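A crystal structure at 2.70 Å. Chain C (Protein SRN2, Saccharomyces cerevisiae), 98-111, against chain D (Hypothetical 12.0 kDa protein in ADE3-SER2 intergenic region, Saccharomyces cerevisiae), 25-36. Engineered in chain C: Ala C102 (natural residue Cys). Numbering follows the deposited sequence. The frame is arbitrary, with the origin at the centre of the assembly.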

# COMPACT_ATOMS: atom_id res chain seq x y z
N LEU C 98 -0.99 23.54 12.07
CA LEU C 98 0.05 23.34 11.06
C LEU C 98 -0.09 21.90 10.56
O LEU C 98 0.32 21.57 9.45
N LEU C 99 -0.67 21.04 11.40
CA LEU C 99 -0.89 19.65 11.05
C LEU C 99 -2.18 19.61 10.26
O LEU C 99 -2.40 18.70 9.46
N GLU C 100 -3.03 20.59 10.49
CA GLU C 100 -4.30 20.65 9.78
C GLU C 100 -4.02 20.99 8.32
O GLU C 100 -4.84 20.72 7.45
N ASN C 101 -2.85 21.56 8.05
CA ASN C 101 -2.48 21.91 6.68
C ASN C 101 -1.73 20.78 6.00
O ASN C 101 -1.99 20.47 4.84
N ALA C 102 -0.79 20.17 6.71
CA ALA C 102 -0.04 19.07 6.13
C ALA C 102 -0.98 17.91 5.82
O ALA C 102 -0.60 16.95 5.17
N ARG C 103 -2.22 18.00 6.30
CA ARG C 103 -3.18 16.93 6.03
C ARG C 103 -4.04 17.26 4.82
O ARG C 103 -4.49 16.36 4.10
N ILE C 104 -4.27 18.55 4.59
CA ILE C 104 -5.07 18.96 3.45
C ILE C 104 -4.20 18.98 2.21
O ILE C 104 -4.62 18.55 1.14
N LEU C 105 -2.98 19.45 2.37
CA LEU C 105 -2.05 19.51 1.26
C LEU C 105 -1.76 18.07 0.83
O LEU C 105 -1.43 17.82 -0.33
N GLU C 106 -1.89 17.14 1.77
CA GLU C 106 -1.63 15.74 1.48
C GLU C 106 -2.78 15.20 0.62
O GLU C 106 -2.58 14.33 -0.22
N SER C 107 -3.97 15.74 0.84
CA SER C 107 -5.13 15.32 0.07
C SER C 107 -5.00 15.87 -1.35
O SER C 107 -5.41 15.23 -2.31
N LYS C 108 -4.40 17.05 -1.46
CA LYS C 108 -4.19 17.70 -2.75
C LYS C 108 -3.12 16.91 -3.52
O LYS C 108 -3.17 16.82 -4.75
N TYR C 109 -2.16 16.34 -2.80
CA TYR C 109 -1.11 15.54 -3.43
C TYR C 109 -1.73 14.29 -4.03
O TYR C 109 -1.73 14.11 -5.25
N VAL C 110 -2.27 13.44 -3.18
CA VAL C 110 -2.90 12.20 -3.62
C VAL C 110 -3.78 12.39 -4.84
O VAL C 110 -3.90 11.50 -5.68
N ALA C 111 -4.40 13.56 -4.94
CA ALA C 111 -5.25 13.87 -6.08
C ALA C 111 -4.41 13.82 -7.36
O ALA C 111 -4.73 13.09 -8.30
N VAL D 25 7.98 8.33 -10.90
CA VAL D 25 7.60 8.89 -9.60
C VAL D 25 6.97 7.82 -8.72
O VAL D 25 6.08 7.09 -9.15
N THR D 26 7.42 7.74 -7.47
CA THR D 26 6.87 6.76 -6.55
C THR D 26 5.88 7.42 -5.61
O THR D 26 5.95 8.63 -5.37
N ARG D 27 4.95 6.63 -5.08
CA ARG D 27 3.95 7.17 -4.18
C ARG D 27 4.61 7.59 -2.88
O ARG D 27 5.19 6.76 -2.18
N PHE D 28 4.52 8.88 -2.56
CA PHE D 28 5.10 9.42 -1.34
C PHE D 28 4.09 9.26 -0.21
O PHE D 28 3.13 10.02 -0.12
N GLN D 29 4.30 8.27 0.65
CA GLN D 29 3.39 8.03 1.76
C GLN D 29 3.66 8.93 2.96
O GLN D 29 4.77 8.94 3.49
N MET D 30 2.64 9.66 3.38
CA MET D 30 2.74 10.56 4.52
C MET D 30 2.95 9.78 5.82
O MET D 30 2.36 8.72 6.02
N PRO D 31 3.81 10.29 6.70
CA PRO D 31 4.08 9.62 7.97
C PRO D 31 2.93 9.84 8.96
O PRO D 31 2.03 10.65 8.72
N GLU D 32 2.97 9.11 10.07
CA GLU D 32 1.96 9.20 11.10
C GLU D 32 2.30 10.32 12.07
O GLU D 32 3.43 10.43 12.54
N PHE D 33 1.32 11.17 12.37
CA PHE D 33 1.54 12.27 13.30
C PHE D 33 0.62 12.15 14.49
O PHE D 33 -0.59 12.00 14.34
N LYS D 34 1.19 12.24 15.69
CA LYS D 34 0.41 12.12 16.90
C LYS D 34 0.78 13.22 17.90
O LYS D 34 1.93 13.32 18.33
N LEU D 35 -0.18 14.06 18.27
CA LEU D 35 0.10 15.10 19.23
C LEU D 35 -0.37 14.64 20.60
O LEU D 35 -1.54 14.28 20.78
N PRO D 36 0.53 14.65 21.60
CA PRO D 36 0.23 14.22 22.96
C PRO D 36 -0.94 14.91 23.63
O PRO D 36 -1.26 16.06 23.33

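A single hydrogen bond crosses this contact, and it joins a side chain to a backbone: the amide Phe D28 N donates to Tyr C109 OH at 2.8 Å with an N-H...O angle of 170°, so that the hydroxyl at the tip of a long side chain from the helix anchors an extended segment of chain D. Chain C contributes a kinked helix, and chain D runs past it in an extended course, without regular helix or strand; together the two stretches bury 536 Å². The two run in opposite senses, Leu C99 lying nearest Phe D33, Glu C106 nearest Met D30 and Val C110 nearest Arg D27.

On the helix, Leu C99, Ala C102, Glu C106 and Tyr C109 point toward chain D, a spacing of three or four residues that keeps them on one side. Tyr C109 (chi1 t, chi2 83°) is buried and reaches far enough to set its hydroxyl beside the chain D backbone. Its ring also packs on the Phe D28 side chain, Tyr C109 CZ lying 3.8 Å from Phe D28 CB. Phe D28 (chi1 t) starts toward the helix, but the end of its side chain leads away, so its beta carbon makes the close approach. The next residue, Val C110 (chi1 t), points sideways and places CG2 3.7 Å from Arg D27 NH2. Arg D27 also leaves its backbone sideways; chi1 to chi3 are all t, and this extended chain brings the guanidinium back to the helix.

Met D30 occupies the middle of the contact and has the largest covered area, 89 Å². With chi1 and chi2 both t, it extends toward the helix, where Met D30 SD lies 3.6 Å from Ala C102 O and Met D30 CE 4.2 Å from Arg C103 CG. Ala C102, an engineered residue replacing Cys, is buried, and its CB comes no nearer to this stretch of chain D than 5.1 Å, at Phe D33 CE1. Glu C106, with chi1 and chi2 off the usual wells, borders the same methionine, but its carboxylate is modelled too close to the sulfur for that approach to carry meaning.

At the other end the packing is wholly apolar. Leu C99 (chi1 t, chi2 t) sets CD1 against two chain D side chains, 3.8 Å from Phe D33 CB and 4.1 Å from Leu D35 CG. Phe D33 and Leu D35, both m at chi1, point toward the helix, while the intervening Lys D34 points away, the alternation expected of an extended chain.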

# COMPACT_ATOMS: atom_id res chain seq x y z
CB LEU C 98 1.42 23.57 11.69
CG LEU C 98 2.64 23.81 10.80
CD1 LEU C 98 3.78 24.34 11.66
CD2 LEU C 98 3.05 22.53 10.10
CB LEU C 99 -1.03 18.80 12.30
CG LEU C 99 -1.45 17.33 12.12
CD1 LEU C 99 -0.93 16.54 13.31
CD2 LEU C 99 -2.97 17.20 12.00
CB GLU C 100 -5.21 21.69 10.44
CG GLU C 100 -6.59 21.82 9.80
CD GLU C 100 -6.59 22.74 8.60
OE1 GLU C 100 -6.19 23.92 8.74
OE2 GLU C 100 -7.00 22.29 7.50
CB ASN C 101 -1.62 23.18 6.66
CG ASN C 101 -2.42 24.42 6.97
OD1 ASN C 101 -3.39 24.75 6.28
ND2 ASN C 101 -2.02 25.14 8.02
CB ALA C 102 1.06 18.62 7.08
CB ARG C 103 -4.09 16.70 7.24
CG ARG C 103 -3.58 15.68 8.23
CD ARG C 103 -4.53 15.58 9.41
NE ARG C 103 -4.21 14.46 10.28
CZ ARG C 103 -4.93 14.11 11.35
NH1 ARG C 103 -6.01 14.79 11.68
NH2 ARG C 103 -4.56 13.06 12.08
CB ILE C 104 -5.72 20.35 3.68
CG1 ILE C 104 -4.64 21.41 3.87
CG2 ILE C 104 -6.66 20.29 4.87
CD1 ILE C 104 -4.21 22.09 2.59
CB LEU C 105 -0.76 20.20 1.68
CG LEU C 105 -0.03 20.98 0.60
CD1 LEU C 105 -0.88 22.19 0.17
CD2 LEU C 105 1.31 21.44 1.14
CB GLU C 106 -1.53 14.93 2.78
CG GLU C 106 -0.50 13.78 2.73
CD GLU C 106 -1.11 12.40 2.93
OE1 GLU C 106 -1.87 12.22 3.91
OE2 GLU C 106 -0.82 11.49 2.13
CB SER C 107 -6.40 15.85 0.73
OG SER C 107 -7.56 15.38 0.05
CB LYS C 108 -3.74 19.16 -2.53
CG LYS C 108 -3.86 20.08 -3.75
CD LYS C 108 -3.63 21.54 -3.37
CE LYS C 108 -3.95 22.50 -4.52
NZ LYS C 108 -3.84 23.94 -4.13
CB TYR C 109 -0.06 15.12 -2.39
CG TYR C 109 0.83 13.98 -2.83
CD1 TYR C 109 1.96 14.20 -3.62
CD2 TYR C 109 0.55 12.66 -2.46
CE1 TYR C 109 2.77 13.15 -4.04
CE2 TYR C 109 1.35 11.60 -2.87
CZ TYR C 109 2.46 11.85 -3.66
OH TYR C 109 3.24 10.79 -4.08
CB VAL C 110 -3.69 11.57 -2.46
CG1 VAL C 110 -4.55 10.42 -2.96
CG2 VAL C 110 -2.72 11.08 -1.41
CB ALA C 111 -5.86 15.26 -5.92
CB VAL D 25 6.60 10.05 -9.76
CG1 VAL D 25 6.38 10.74 -8.43
CG2 VAL D 25 7.11 11.00 -10.70
CB THR D 26 7.98 6.11 -5.70
OG1 THR D 26 9.13 5.89 -6.52
CG2 THR D 26 7.50 4.77 -5.15
CB ARG D 27 2.86 6.14 -3.89
CG ARG D 27 1.66 6.74 -3.18
CD ARG D 27 0.68 5.67 -2.71
NE ARG D 27 -0.52 6.25 -2.11
CZ ARG D 27 -0.52 7.12 -1.09
NH1 ARG D 27 0.62 7.51 -0.55
NH2 ARG D 27 -1.67 7.58 -0.61
CB PHE D 28 5.43 10.91 -1.52
CG PHE D 28 5.91 11.59 -0.26
CD1 PHE D 28 5.00 12.11 0.67
CD2 PHE D 28 7.27 11.72 -0.01
CE1 PHE D 28 5.45 12.74 1.83
CE2 PHE D 28 7.73 12.36 1.15
CZ PHE D 28 6.82 12.87 2.06
CB GLN D 29 3.46 6.58 2.18
CG GLN D 29 4.84 6.14 2.56
CD GLN D 29 4.85 4.72 3.05
OE1 GLN D 29 4.26 4.41 4.09
NE2 GLN D 29 5.52 3.84 2.32
CB MET D 30 1.47 11.41 4.63
CG MET D 30 1.49 12.46 5.75
SD MET D 30 -0.03 13.46 5.87
CE MET D 30 -0.96 12.55 7.14
CB PRO D 31 5.38 10.27 8.43
CG PRO D 31 5.23 11.66 7.93
CD PRO D 31 4.71 11.44 6.53
CB GLU D 32 1.88 7.87 11.87
CG GLU D 32 0.77 7.79 12.91
CD GLU D 32 -0.60 7.85 12.28
OE1 GLU D 32 -0.90 6.98 11.44
OE2 GLU D 32 -1.38 8.76 12.64
CB PHE D 33 1.30 13.60 12.60
CG PHE D 33 2.34 13.94 11.60
CD1 PHE D 33 2.01 14.13 10.26
CD2 PHE D 33 3.67 14.07 11.98
CE1 PHE D 33 2.98 14.45 9.33
CE2 PHE D 33 4.65 14.39 11.06
CZ PHE D 33 4.31 14.58 9.73
CB LYS D 34 0.65 10.76 17.55
CG LYS D 34 0.71 9.58 16.58
CD LYS D 34 1.21 8.34 17.31
CE LYS D 34 1.54 7.20 16.35
NZ LYS D 34 2.08 6.01 17.08
CB LEU D 35 -0.59 16.39 18.82
CG LEU D 35 -0.33 16.82 17.37
CD1 LEU D 35 -0.90 18.21 17.16
CD2 LEU D 35 1.15 16.79 17.05
CB PRO D 36 1.55 14.48 23.69
CG PRO D 36 2.08 15.67 22.98
CD PRO D 36 1.85 15.30 21.54